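Local coordinates for uncharacterized protein DUF849 (Burkholderia xenovorans LB400, PDB 3E02) that probably cleaves 3-keto-5-aminohexanoate or a related beta-keto acid, as a zinc-dependent member of the beta-keto acid cleavage enzyme family with a TIM-barrel fold, at residues M93-D96 with E97-P101; R60-D64 with P65-M69. All coordinates share one frame; numbering follows the deposited sequence.

Contact 1 of 2, residues M93-D96 with E97-P101; sequences MSLD and ERLAP
The guanidinium of Arg98 carries the CD1 methyl of Leu95 over the centre of one face, 4.3 Å above its plane, while a water lies at its edge, in plane. That water accepts from Arg98 NH1 and donates to Met93 O, so it ties the arginine to the residue preceding the N-cap. A bend at chi3 (60°) sets the head beside the Leu95 side chain, where NE, NH1 and NH2 bond to Thr87 O, Ser149 O and Asn150 OD1, respectively. The Glu97 carboxylate is used on one face: Ser94 N meets OE2 from above the plane at 3.1 Å, in a nearly straight bond of 177°, and Ser94 OG donates to the same OE2 at 3.2 Å, on the anti side and closer to the plane. The other oxygen, Glu97 OE1, rests 3.4 Å from CG of selenomethionine Met93, whose chain crosses that of Glu97 at about a right angle. A chi1 of 60° tucks Ser94 OG back over its own backbone, where it accepts a weak bond from Glu97 N at 3.4 Å, which closes the capping box. Behind it, Arg98 N to Ser94 O and Leu99 N to Leu95 O, both 2.9 Å, start the helix, and CG of Leu95 packs on CD1 of Leu99. Asp96 turns outward to a salt bridge with Arg157 of helix 152-163. A carboxylate beside the positive end of the helix dipole would probably be stabilised as the anion, and three protein acceptors plus a water fix the rotation of the buried arginine.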
HETATM    1  N   MSE A  93     -28.655  22.053   5.168  1.00 47.09           N
HETATM    2  CA  MSE A  93     -29.803  21.676   6.020  1.00 46.80           C
HETATM    3  C   MSE A  93     -29.355  21.273   7.413  1.00 45.62           C
HETATM    4  O   MSE A  93     -28.252  20.758   7.583  1.00 44.84           O
HETATM    5  CB  MSE A  93     -30.576  20.508   5.410  1.00 47.17           C
HETATM    6  CG  MSE A  93     -31.210  20.852   4.094  1.00 48.34           C
HETATM    7 SE   MSE A  93     -32.196  19.342   3.408  0.75 47.34          SE
HETATM    8  CE  MSE A  93     -32.772  20.152   1.696  1.00 49.16           C
ATOM      9  N   SER A  94     -30.223  21.498   8.395  1.00 44.25           N
ATOM     10  CA  SER A  94     -29.959  21.124   9.784  1.00 44.49           C
ATOM     11  C   SER A  94     -30.190  19.619   9.944  1.00 44.87           C
ATOM     12  O   SER A  94     -30.788  18.992   9.068  1.00 43.38           O
ATOM     13  CB  SER A  94     -30.898  21.868  10.714  1.00 44.63           C
ATOM     14  OG  SER A  94     -32.249  21.552  10.403  1.00 43.87           O
ATOM     15  N   LEU A  95     -29.749  19.054  11.066  1.00 46.00           N
ATOM     16  CA  LEU A  95     -29.930  17.612  11.306  1.00 46.62           C
ATOM     17  C   LEU A  95     -31.412  17.241  11.435  1.00 46.07           C
ATOM     18  O   LEU A  95     -31.798  16.156  10.985  1.00 45.39           O
ATOM     19  CB  LEU A  95     -29.124  17.102  12.518  1.00 47.44           C
ATOM     20  CG  LEU A  95     -29.048  15.562  12.680  1.00 47.03           C
ATOM     21  CD1 LEU A  95     -28.404  14.867  11.462  1.00 44.86           C
ATOM     22  CD2 LEU A  95     -28.301  15.191  13.934  1.00 46.64           C
ATOM     23  N   ASP A  96     -32.220  18.130  12.032  1.00 46.32           N
ATOM     24  CA  ASP A  96     -33.686  17.937  12.160  1.00 46.43           C
ATOM     25  C   ASP A  96     -34.306  17.751  10.786  1.00 45.11           C
ATOM     26  O   ASP A  96     -35.019  16.772  10.559  1.00 45.22           O
ATOM     27  CB  ASP A  96     -34.383  19.141  12.827  1.00 47.10           C
ATOM     28  CG  ASP A  96     -34.110  19.262  14.332  1.00 53.90           C
ATOM     29  OD1 ASP A  96     -33.660  18.294  14.982  1.00 55.97           O
ATOM     30  OD2 ASP A  96     -34.383  20.358  14.879  1.00 60.47           O
ATOM     31  N   GLU A  97     -34.016  18.688   9.879  1.00 44.27           N
ATOM     32  CA  GLU A  97     -34.492  18.593   8.498  1.00 45.15           C
ATOM     33  C   GLU A  97     -33.993  17.300   7.838  1.00 42.25           C
ATOM     34  O   GLU A  97     -34.740  16.596   7.183  1.00 41.29           O
ATOM     35  CB  GLU A  97     -33.964  19.731   7.636  1.00 45.36           C
ATOM     36  CG  GLU A  97     -34.421  21.125   7.941  1.00 51.66           C
ATOM     37  CD  GLU A  97     -33.653  22.113   7.074  1.00 50.06           C
ATOM     38  OE1 GLU A  97     -33.842  22.063   5.834  1.00 62.67           O
ATOM     39  OE2 GLU A  97     -32.856  22.910   7.621  1.00 58.94           O
ATOM     40  N   ARG A  98     -32.707  17.018   8.024  1.00 41.25           N
ATOM     41  CA  ARG A  98     -32.073  15.855   7.404  1.00 39.83           C
ATOM     42  C   ARG A  98     -32.638  14.492   7.809  1.00 38.15           C
ATOM     43  O   ARG A  98     -32.794  13.630   6.942  1.00 37.37           O
ATOM     44  CB  ARG A  98     -30.570  15.901   7.633  1.00 41.22           C
ATOM     45  CG  ARG A  98     -29.884  17.007   6.825  1.00 41.94           C
ATOM     46  CD  ARG A  98     -28.481  17.199   7.334  1.00 46.09           C
ATOM     47  NE  ARG A  98     -27.735  15.946   7.197  1.00 48.48           N
ATOM     48  CZ  ARG A  98     -26.525  15.700   7.696  1.00 50.23           C
ATOM     49  NH1 ARG A  98     -25.857  16.618   8.372  1.00 48.13           N
ATOM     50  NH2 ARG A  98     -25.969  14.512   7.501  1.00 50.19           N
ATOM     51  N   LEU A  99     -32.972  14.323   9.086  1.00 37.22           N
ATOM     52  CA  LEU A  99     -33.554  13.062   9.590  1.00 36.96           C
ATOM     53  C   LEU A  99     -35.063  12.898   9.343  1.00 36.60           C
ATOM     54  O   LEU A  99     -35.560  11.776   9.406  1.00 35.95           O
ATOM     55  CB  LEU A  99     -33.261  12.872  11.094  1.00 37.30           C
ATOM     56  CG  LEU A  99     -31.797  12.714  11.544  1.00 36.12           C
ATOM     57  CD1 LEU A  99     -31.712  12.640  13.080  1.00 36.56           C
ATOM     58  CD2 LEU A  99     -31.125  11.495  10.894  1.00 37.80           C
ATOM     59  N   ALA A 100     -35.778  13.987   9.035  1.00 35.46           N
ATOM     60  CA  ALA A 100     -37.246  13.943   8.856  1.00 35.95           C
ATOM     61  C   ALA A 100     -37.789  12.862   7.903  1.00 35.11           C
ATOM     62  O   ALA A 100     -38.686  12.122   8.310  1.00 36.14           O
ATOM     63  CB  ALA A 100     -37.796  15.322   8.480  1.00 36.27           C
ATOM     64  N   PRO A 101     -37.272  12.764   6.658  1.00 34.90           N
ATOM     65  CA  PRO A 101     -37.765  11.732   5.736  1.00 35.09           C
ATOM     66  C   PRO A 101     -37.618  10.288   6.242  1.00 34.33           C
ATOM     67  O   PRO A 101     -38.592   9.552   6.231  1.00 33.61           O
ATOM     68  CB  PRO A 101     -36.941  11.978   4.477  1.00 36.53           C
ATOM     69  CG  PRO A 101     -36.592  13.393   4.540  1.00 36.29           C
ATOM     70  CD  PRO A 101     -36.286  13.627   5.978  1.00 35.25           C
TER
HETATM   71  O   HOH W   1     -26.424  19.535   9.068  1.00 33.87           O

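Contact 2 of 2, residues R60-D64 with P65-M69; sequences RPSQD and PDLFM
Phe68 and Gln63 form the dense side of this turn. Gln63 OE1 lies 3.2 Å from Phe68 CZ, near the ring plane, where it faces the weakly positive ring hydrogens; the amide and ring planes are 72° apart. Asp64 O comes to the same ring at its edge, in plane, 3.5 Å from CD1. The bend of Gln63 at chi2 (-71°) brings its amide back toward the ring, and NE2 is held by Thr86 O. Pro101 of helix 95-105 and Ala53 of strand 48-54 pack on Phe68, and Leu67 inserts its CD1 methyl against Ser62 OG at 3.4 Å.

The Asp64 and Asp66 side is looser and more exposed. Asp64 OD1 caps the helix by accepting from Asp66 N at 3.1 Å, met from well above the carboxylate plane; chi1 near 180° carries the carboxylate forward to that amide. The two carboxylates stay 3.9 Å apart between Asp64 OD1 and Asp66 OD2, a like-charge approach that the amides of the helix start probably ease. Asp64 O accepts weak bonds from Leu67 N and Phe68 N.

Ser62 OG accepts from Asp64 N at 3.1 Å, an ST turn that leads into the aspartate N-cap. Together they turn the chain from strand 61-62, antiparallel to barrel strand 48-54, into the short helix 65-68, with the side chain of Phe68 about 5 Å from that of the zinc ligand His52.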
ATOM      1  N   ARG A  60     -34.512  22.597  -6.423  1.00 35.31           N
ATOM      2  CA  ARG A  60     -33.765  22.882  -5.189  0.50 35.17           C
ATOM      3  C   ARG A  60     -33.873  21.673  -4.247  1.00 35.13           C
ATOM      4  O   ARG A  60     -34.974  21.159  -4.055  1.00 35.48           O
ATOM      5  CB  ARG A  60     -34.326  24.133  -4.488  0.50 35.38           C
ATOM      6  CG  ARG A  60     -33.499  24.626  -3.292  0.50 36.03           C
ATOM      7  CD  ARG A  60     -34.226  25.657  -2.424  0.50 36.90           C
ATOM      8  NE  ARG A  60     -34.137  27.045  -2.888  0.50 39.86           N
ATOM      9  CZ  ARG A  60     -35.088  27.768  -3.500  0.50 42.23           C
ATOM     10  NH1 ARG A  60     -36.305  27.282  -3.798  0.50 41.98           N
ATOM     11  NH2 ARG A  60     -34.810  29.035  -3.823  0.50 41.19           N
ATOM     12  N   PRO A  61     -32.740  21.204  -3.670  1.00 34.17           N
ATOM     13  CA  PRO A  61     -32.858  20.080  -2.726  1.00 34.30           C
ATOM     14  C   PRO A  61     -33.865  20.319  -1.602  1.00 35.20           C
ATOM     15  O   PRO A  61     -33.971  21.440  -1.106  1.00 35.15           O
ATOM     16  CB  PRO A  61     -31.449  19.971  -2.148  1.00 34.28           C
ATOM     17  CG  PRO A  61     -30.579  20.390  -3.252  1.00 34.22           C
ATOM     18  CD  PRO A  61     -31.320  21.560  -3.863  1.00 34.13           C
ATOM     19  N   SER A  62     -34.625  19.287  -1.256  1.00 36.02           N
ATOM     20  CA  SER A  62     -35.614  19.363  -0.185  1.00 36.58           C
ATOM     21  C   SER A  62     -35.676  18.053   0.589  1.00 38.50           C
ATOM     22  O   SER A  62     -35.688  16.987  -0.027  1.00 39.65           O
ATOM     23  CB  SER A  62     -36.988  19.644  -0.775  1.00 37.58           C
ATOM     24  OG  SER A  62     -38.006  19.496   0.195  1.00 37.98           O
ATOM     25  N   GLN A  63     -35.720  18.151   1.924  1.00 39.28           N
ATOM     26  CA  GLN A  63     -35.933  16.990   2.807  1.00 40.10           C
ATOM     27  C   GLN A  63     -37.356  17.006   3.388  1.00 40.01           C
ATOM     28  O   GLN A  63     -37.591  16.506   4.479  1.00 40.93           O
ATOM     29  CB  GLN A  63     -34.856  16.905   3.902  1.00 40.55           C
ATOM     30  CG  GLN A  63     -33.495  16.333   3.471  1.00 41.62           C
ATOM     31  CD  GLN A  63     -33.515  14.843   3.183  1.00 43.70           C
ATOM     32  OE1 GLN A  63     -33.971  14.415   2.118  1.00 42.38           O
ATOM     33  NE2 GLN A  63     -32.986  14.046   4.110  1.00 41.08           N
ATOM     34  N   ASP A  64     -38.312  17.529   2.617  1.00 39.43           N
ATOM     35  CA  ASP A  64     -39.702  17.562   3.009  1.00 39.23           C
ATOM     36  C   ASP A  64     -40.225  16.121   2.880  1.00 39.29           C
ATOM     37  O   ASP A  64     -40.245  15.591   1.766  1.00 39.13           O
ATOM     38  CB  ASP A  64     -40.487  18.506   2.078  1.00 39.35           C
ATOM     39  CG  ASP A  64     -41.944  18.662   2.465  1.00 41.01           C
ATOM     40  OD1 ASP A  64     -42.423  18.031   3.437  1.00 38.89           O
ATOM     41  OD2 ASP A  64     -42.627  19.446   1.776  1.00 45.79           O
ATOM     42  N   PRO A  65     -40.650  15.487   4.002  1.00 39.49           N
ATOM     43  CA  PRO A  65     -41.210  14.123   3.907  1.00 39.38           C
ATOM     44  C   PRO A  65     -42.412  13.993   2.957  1.00 39.33           C
ATOM     45  O   PRO A  65     -42.596  12.932   2.371  1.00 39.69           O
ATOM     46  CB  PRO A  65     -41.629  13.811   5.353  1.00 40.22           C
ATOM     47  CG  PRO A  65     -40.831  14.725   6.189  1.00 40.12           C
ATOM     48  CD  PRO A  65     -40.690  15.971   5.399  1.00 40.18           C
ATOM     49  N   ASP A  66     -43.212  15.056   2.807  1.00 38.83           N
ATOM     50  CA  ASP A  66     -44.354  15.052   1.877  1.00 39.15           C
ATOM     51  C   ASP A  66     -43.943  14.800   0.423  1.00 38.63           C
ATOM     52  O   ASP A  66     -44.694  14.148  -0.308  1.00 39.04           O
ATOM     53  CB  ASP A  66     -45.164  16.362   1.960  1.00 39.14           C
ATOM     54  CG  ASP A  66     -45.847  16.571   3.321  1.00 43.95           C
ATOM     55  OD1 ASP A  66     -45.947  15.617   4.134  1.00 44.35           O
ATOM     56  OD2 ASP A  66     -46.300  17.712   3.567  1.00 47.89           O
ATOM     57  N   LEU A  67     -42.781  15.325   0.008  1.00 38.91           N
ATOM     58  CA  LEU A  67     -42.239  15.074  -1.339  1.00 38.64           C
ATOM     59  C   LEU A  67     -41.816  13.616  -1.473  1.00 37.82           C
ATOM     60  O   LEU A  67     -42.077  13.002  -2.507  1.00 37.43           O
ATOM     61  CB  LEU A  67     -41.054  15.999  -1.683  1.00 39.09           C
ATOM     62  CG  LEU A  67     -41.405  17.448  -1.993  1.00 39.73           C
ATOM     63  CD1 LEU A  67     -40.133  18.267  -2.151  1.00 39.43           C
ATOM     64  CD2 LEU A  67     -42.287  17.524  -3.252  1.00 37.28           C
ATOM     65  N   PHE A  68     -41.165  13.075  -0.437  1.00 36.90           N
ATOM     66  CA  PHE A  68     -40.816  11.645  -0.401  1.00 37.22           C
ATOM     67  C   PHE A  68     -42.054  10.750  -0.523  1.00 37.27           C
ATOM     68  O   PHE A  68     -42.034   9.768  -1.266  1.00 36.96           O
ATOM     69  CB  PHE A  68     -40.005  11.282   0.844  1.00 36.79           C
ATOM     70  CG  PHE A  68     -38.564  11.662   0.754  1.00 35.21           C
ATOM     71  CD1 PHE A  68     -38.136  12.933   1.107  1.00 34.75           C
ATOM     72  CD2 PHE A  68     -37.618  10.734   0.312  1.00 37.51           C
ATOM     73  CE1 PHE A  68     -36.776  13.288   1.027  1.00 35.73           C
ATOM     74  CE2 PHE A  68     -36.269  11.069   0.228  1.00 35.31           C
ATOM     75  CZ  PHE A  68     -35.845  12.351   0.584  1.00 34.34           C
HETATM   76  N   MSE A  69     -43.150  11.123   0.148  1.00 38.77           N
HETATM   77  CA  MSE A  69     -44.416  10.367   0.046  1.00 38.85           C
HETATM   78  C   MSE A  69     -45.095  10.443  -1.322  1.00 39.23           C
HETATM   79  O   MSE A  69     -46.042   9.690  -1.562  1.00 38.83           O
HETATM   80  CB  MSE A  69     -45.380  10.729   1.182  1.00 40.14           C
HETATM   81  CG  MSE A  69     -44.835  10.337   2.543  1.00 41.88           C
HETATM   82 SE   MSE A  69     -44.314   8.437   2.646  0.75 48.54          SE
HETATM   83  CE  MSE A  69     -43.087   8.610   4.082  1.00 43.30           C
TER

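In the fold
Both contacts are partly buried helix starts on the same side of the chain's centre, their own centres about 10 Å apart, and they meet directly through Gln63, which packs on Met93 and Pro101. Contact 1 opens helix 95-105 of the beta-alpha-beta unit between strands 82-85 and 109-113; contact 2 instead joins strand 61-62 to the short helix 65-68. Their chemistry differs accordingly. A serine-glutamate box and a buried, multiply bonded arginine begin the longer helix, whereas an aspartate cap follows an ST turn in contact 2, where a phenylalanine and a leucine form the inner side. In each, acidic groups occupy the exposed side.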